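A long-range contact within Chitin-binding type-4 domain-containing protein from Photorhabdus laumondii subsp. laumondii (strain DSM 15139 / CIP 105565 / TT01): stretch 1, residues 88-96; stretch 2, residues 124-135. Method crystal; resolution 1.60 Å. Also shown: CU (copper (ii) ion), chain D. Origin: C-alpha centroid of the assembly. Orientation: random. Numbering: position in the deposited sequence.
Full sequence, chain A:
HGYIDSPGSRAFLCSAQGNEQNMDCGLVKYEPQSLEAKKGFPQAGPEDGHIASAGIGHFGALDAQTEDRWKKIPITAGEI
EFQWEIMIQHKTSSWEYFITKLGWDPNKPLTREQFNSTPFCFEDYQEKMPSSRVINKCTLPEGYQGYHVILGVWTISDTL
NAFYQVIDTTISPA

Stretch 1 (88-96) IQHKTSSWE
Stretch 2, residues 124-135: DYQEKMPSSRVI

How do the two backbones meet? The strand that includes W95 and E96 runs antiparallel to the strand that includes D124, the N-to-C directions of their axes 169° apart and 5.5 Å at closest approach, with S94 opposite D124 as a non-hydrogen-bonded pair (CA to CA 4.5 Å). Y125 N donates to S93 O at 3.0 Å. Beyond it, Y125 to K128 form a type I' turn, Q126 and E127 both having positive phi (57/34 and 72/16), closed by K128 N to Y125 O at 3.0 Å. T92 N donates to K128 O at 3.1 Å, while E127 N reaches T92 O at 2.8 Å in a weak, bent bond.

What does Q89, which has the most covered surface, hold? Its backbone is extended (-75/137) and its CA-to-CB bond points toward the other stretch, and chi1 m, chi2 t and chi3 -91° bring NE2 to P130 O, 2.8 Å away and nearly linear at 174°. Two waters each join Q89 OE1 to S132 OG. Nearer the backbone, Q89 CB packs 3.7 Å from M129 SD.

How does W95 pack against the other stretch? Its CB points sideways, but chi1 -43° and chi2 84° carry the indole nearer the other stretch. Its edge meets the face of Y125, with planes at 82° and NE1 3.2 Å from Y125 CD1. V134 CG1 lies over the six-membered ring, 4.0 Å from its centroid, whereas P130 CB sits at the edge, 3.9 Å from W95 CZ2. Indole face and edge thus both serve as packing surfaces.

What ties K91 to the turn? The K91 side chain (m, t, p, p) curls so that NZ donates to E127 O at 2.6 Å. E127 CB points away overall, yet a water links its OE1 to K91 NZ, accepting from the lysine and donating to the carboxylate.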

# COMPACT_ATOMS: atom_id res chain seq x y z
N ILE A 88 11.00 -12.55 0.20
CA ILE A 88 12.23 -12.69 -0.57
C ILE A 88 12.95 -11.35 -0.54
O ILE A 88 12.41 -10.35 -1.04
CB ILE A 88 11.97 -13.16 -2.01
CG1 ILE A 88 11.19 -14.48 -2.02
CG2 ILE A 88 13.29 -13.33 -2.75
CD1 ILE A 88 10.79 -14.95 -3.39
N GLN A 89 14.13 -11.32 0.06
CA GLN A 89 14.88 -10.08 0.22
C GLN A 89 15.52 -9.65 -1.10
O GLN A 89 16.06 -10.47 -1.84
CB GLN A 89 15.98 -10.25 1.28
CG GLN A 89 15.46 -10.57 2.66
CD GLN A 89 16.48 -11.34 3.47
OE1 GLN A 89 16.48 -12.57 3.47
NE2 GLN A 89 17.36 -10.63 4.16
N HIS A 90 15.43 -8.35 -1.39
CA HIS A 90 16.06 -7.75 -2.56
C HIS A 90 16.67 -6.42 -2.16
O HIS A 90 16.12 -5.71 -1.32
CB HIS A 90 15.07 -7.47 -3.69
CG HIS A 90 14.20 -8.63 -4.05
ND1 HIS A 90 14.70 -9.82 -4.53
CD2 HIS A 90 12.85 -8.77 -4.02
CE1 HIS A 90 13.70 -10.65 -4.77
NE2 HIS A 90 12.57 -10.03 -4.48
N LYS A 91 17.79 -6.08 -2.80
CA LYS A 91 18.42 -4.79 -2.59
C LYS A 91 17.42 -3.67 -2.84
O LYS A 91 16.68 -3.70 -3.83
CB LYS A 91 19.65 -4.64 -3.49
CG LYS A 91 20.82 -5.56 -3.12
CD LYS A 91 21.94 -5.48 -4.17
CE LYS A 91 22.44 -4.06 -4.36
NZ LYS A 91 23.30 -3.59 -3.23
N THR A 92 17.40 -2.69 -1.95
CA THR A 92 16.28 -1.77 -1.80
C THR A 92 16.71 -0.33 -1.99
O THR A 92 17.62 0.14 -1.31
CB THR A 92 15.65 -1.96 -0.42
OG1 THR A 92 15.12 -3.29 -0.33
CG2 THR A 92 14.53 -0.95 -0.18
N SER A 93 16.03 0.39 -2.90
CA SER A 93 16.23 1.83 -3.00
C SER A 93 15.54 2.56 -1.85
O SER A 93 16.15 3.42 -1.20
CB SER A 93 15.68 2.36 -4.33
OG SER A 93 16.45 1.92 -5.43
N SER A 94 14.28 2.22 -1.57
CA SER A 94 13.53 3.01 -0.61
C SER A 94 12.24 2.30 -0.21
O SER A 94 11.80 1.37 -0.88
CB SER A 94 13.18 4.38 -1.17
OG SER A 94 12.28 4.23 -2.26
N TRP A 95 11.67 2.80 0.88
CA TRP A 95 10.30 2.53 1.32
C TRP A 95 9.60 3.88 1.36
O TRP A 95 10.13 4.83 1.94
CB TRP A 95 10.28 1.90 2.72
CG TRP A 95 11.32 0.85 2.89
CD1 TRP A 95 12.65 1.04 3.21
CD2 TRP A 95 11.15 -0.55 2.70
NE1 TRP A 95 13.29 -0.18 3.25
CE2 TRP A 95 12.39 -1.17 2.94
CE3 TRP A 95 10.05 -1.36 2.35
CZ2 TRP A 95 12.58 -2.54 2.84
CZ3 TRP A 95 10.24 -2.72 2.26
CH2 TRP A 95 11.49 -3.30 2.49
N GLU A 96 8.42 3.98 0.75
CA GLU A 96 7.75 5.27 0.74
C GLU A 96 6.24 5.08 0.79
O GLU A 96 5.73 4.00 0.46
CB GLU A 96 8.14 6.11 -0.49
CG GLU A 96 7.65 5.53 -1.78
CD GLU A 96 7.96 6.43 -2.99
OE1 GLU A 96 8.60 7.49 -2.81
OE2 GLU A 96 7.57 6.05 -4.10
N ASP A 124 15.18 6.11 2.76
CA ASP A 124 16.17 5.71 1.77
C ASP A 124 17.01 4.56 2.34
O ASP A 124 17.57 4.67 3.43
CB ASP A 124 17.05 6.93 1.44
CG ASP A 124 17.97 6.73 0.26
OD1 ASP A 124 18.26 5.59 -0.14
OD2 ASP A 124 18.44 7.76 -0.29
N TYR A 125 17.08 3.44 1.61
CA TYR A 125 17.87 2.29 2.04
C TYR A 125 19.19 2.16 1.31
O TYR A 125 19.95 1.23 1.60
CB TYR A 125 17.06 1.00 1.88
CG TYR A 125 16.67 0.36 3.19
CD1 TYR A 125 16.09 1.12 4.20
CD2 TYR A 125 16.85 -1.00 3.41
CE1 TYR A 125 15.71 0.54 5.41
CE2 TYR A 125 16.46 -1.59 4.60
CZ TYR A 125 15.89 -0.81 5.60
OH TYR A 125 15.52 -1.40 6.79
N GLN A 126 19.47 3.05 0.35
CA GLN A 126 20.79 3.18 -0.26
C GLN A 126 21.25 1.86 -0.89
O GLN A 126 22.44 1.54 -0.88
CB GLN A 126 21.81 3.70 0.76
CG GLN A 126 21.43 5.03 1.41
CD GLN A 126 22.60 5.67 2.15
OE1 GLN A 126 23.72 5.72 1.64
NE2 GLN A 126 22.35 6.16 3.36
N GLU A 127 20.30 1.10 -1.43
CA GLU A 127 20.53 -0.13 -2.20
C GLU A 127 20.99 -1.29 -1.34
O GLU A 127 21.50 -2.29 -1.86
CB GLU A 127 21.53 0.10 -3.35
CG GLU A 127 21.13 1.25 -4.25
CD GLU A 127 21.93 1.30 -5.53
OE1 GLU A 127 23.01 0.66 -5.61
OE2 GLU A 127 21.47 1.98 -6.47
N LYS A 128 20.82 -1.19 -0.02
CA LYS A 128 21.22 -2.23 0.90
C LYS A 128 20.18 -3.35 0.93
O LYS A 128 19.01 -3.17 0.61
CB LYS A 128 21.41 -1.65 2.30
CG LYS A 128 22.63 -0.75 2.42
CD LYS A 128 22.85 -0.23 3.84
CE LYS A 128 21.85 0.85 4.20
NZ LYS A 128 22.31 1.62 5.40
N MET A 129 20.65 -4.54 1.33
CA MET A 129 19.78 -5.70 1.46
C MET A 129 19.00 -5.60 2.76
O MET A 129 19.61 -5.48 3.83
CB MET A 129 20.63 -6.98 1.43
CG MET A 129 19.83 -8.29 1.39
SD MET A 129 18.95 -8.52 -0.17
CE MET A 129 20.33 -8.68 -1.29
N PRO A 130 17.67 -5.62 2.72
CA PRO A 130 16.89 -5.48 3.95
C PRO A 130 16.86 -6.78 4.73
O PRO A 130 17.10 -7.87 4.20
CB PRO A 130 15.49 -5.13 3.44
CG PRO A 130 15.39 -5.89 2.15
CD PRO A 130 16.80 -5.90 1.56
N SER A 131 16.55 -6.66 6.02
CA SER A 131 16.25 -7.84 6.81
C SER A 131 14.90 -8.42 6.36
O SER A 131 14.22 -7.88 5.47
CB SER A 131 16.26 -7.50 8.30
OG SER A 131 15.32 -6.49 8.60
N SER A 132 14.50 -9.52 6.99
CA SER A 132 13.29 -10.22 6.56
C SER A 132 12.01 -9.60 7.11
O SER A 132 10.91 -9.97 6.67
CB SER A 132 13.40 -11.69 6.96
OG SER A 132 14.50 -12.28 6.28
N ARG A 133 12.12 -8.68 8.06
CA ARG A 133 11.00 -7.88 8.53
C ARG A 133 11.50 -6.45 8.69
O ARG A 133 12.58 -6.23 9.25
CB ARG A 133 10.44 -8.43 9.85
CG ARG A 133 9.21 -7.71 10.36
CD ARG A 133 8.56 -8.50 11.49
NE ARG A 133 9.52 -8.75 12.56
CZ ARG A 133 9.86 -7.86 13.49
NH1 ARG A 133 9.30 -6.65 13.49
NH2 ARG A 133 10.74 -8.19 14.42
N VAL A 134 10.75 -5.49 8.16
CA VAL A 134 11.19 -4.10 8.08
C VAL A 134 10.11 -3.21 8.67
O VAL A 134 8.92 -3.41 8.41
CB VAL A 134 11.49 -3.69 6.63
CG1 VAL A 134 11.64 -2.17 6.53
CG2 VAL A 134 12.74 -4.41 6.14
N ILE A 135 10.51 -2.23 9.47
CA ILE A 135 9.59 -1.25 10.04
C ILE A 135 10.00 0.15 9.62
O ILE A 135 11.16 0.55 9.79
CB ILE A 135 9.52 -1.36 11.58
CG1 ILE A 135 8.78 -2.65 12.00
CG2 ILE A 135 8.84 -0.15 12.16
CD1 ILE A 135 8.61 -2.79 13.50
CU CU D . 10.71 -10.69 -4.79
O HOH W 1 13.44 -13.21 3.94
O HOH W 2 16.44 -14.37 5.66
O HOH W 3 24.53 -1.57 -4.91
O HOH W 4 11.59 -12.58 -5.98
O HOH W 5 10.99 -9.95 -6.97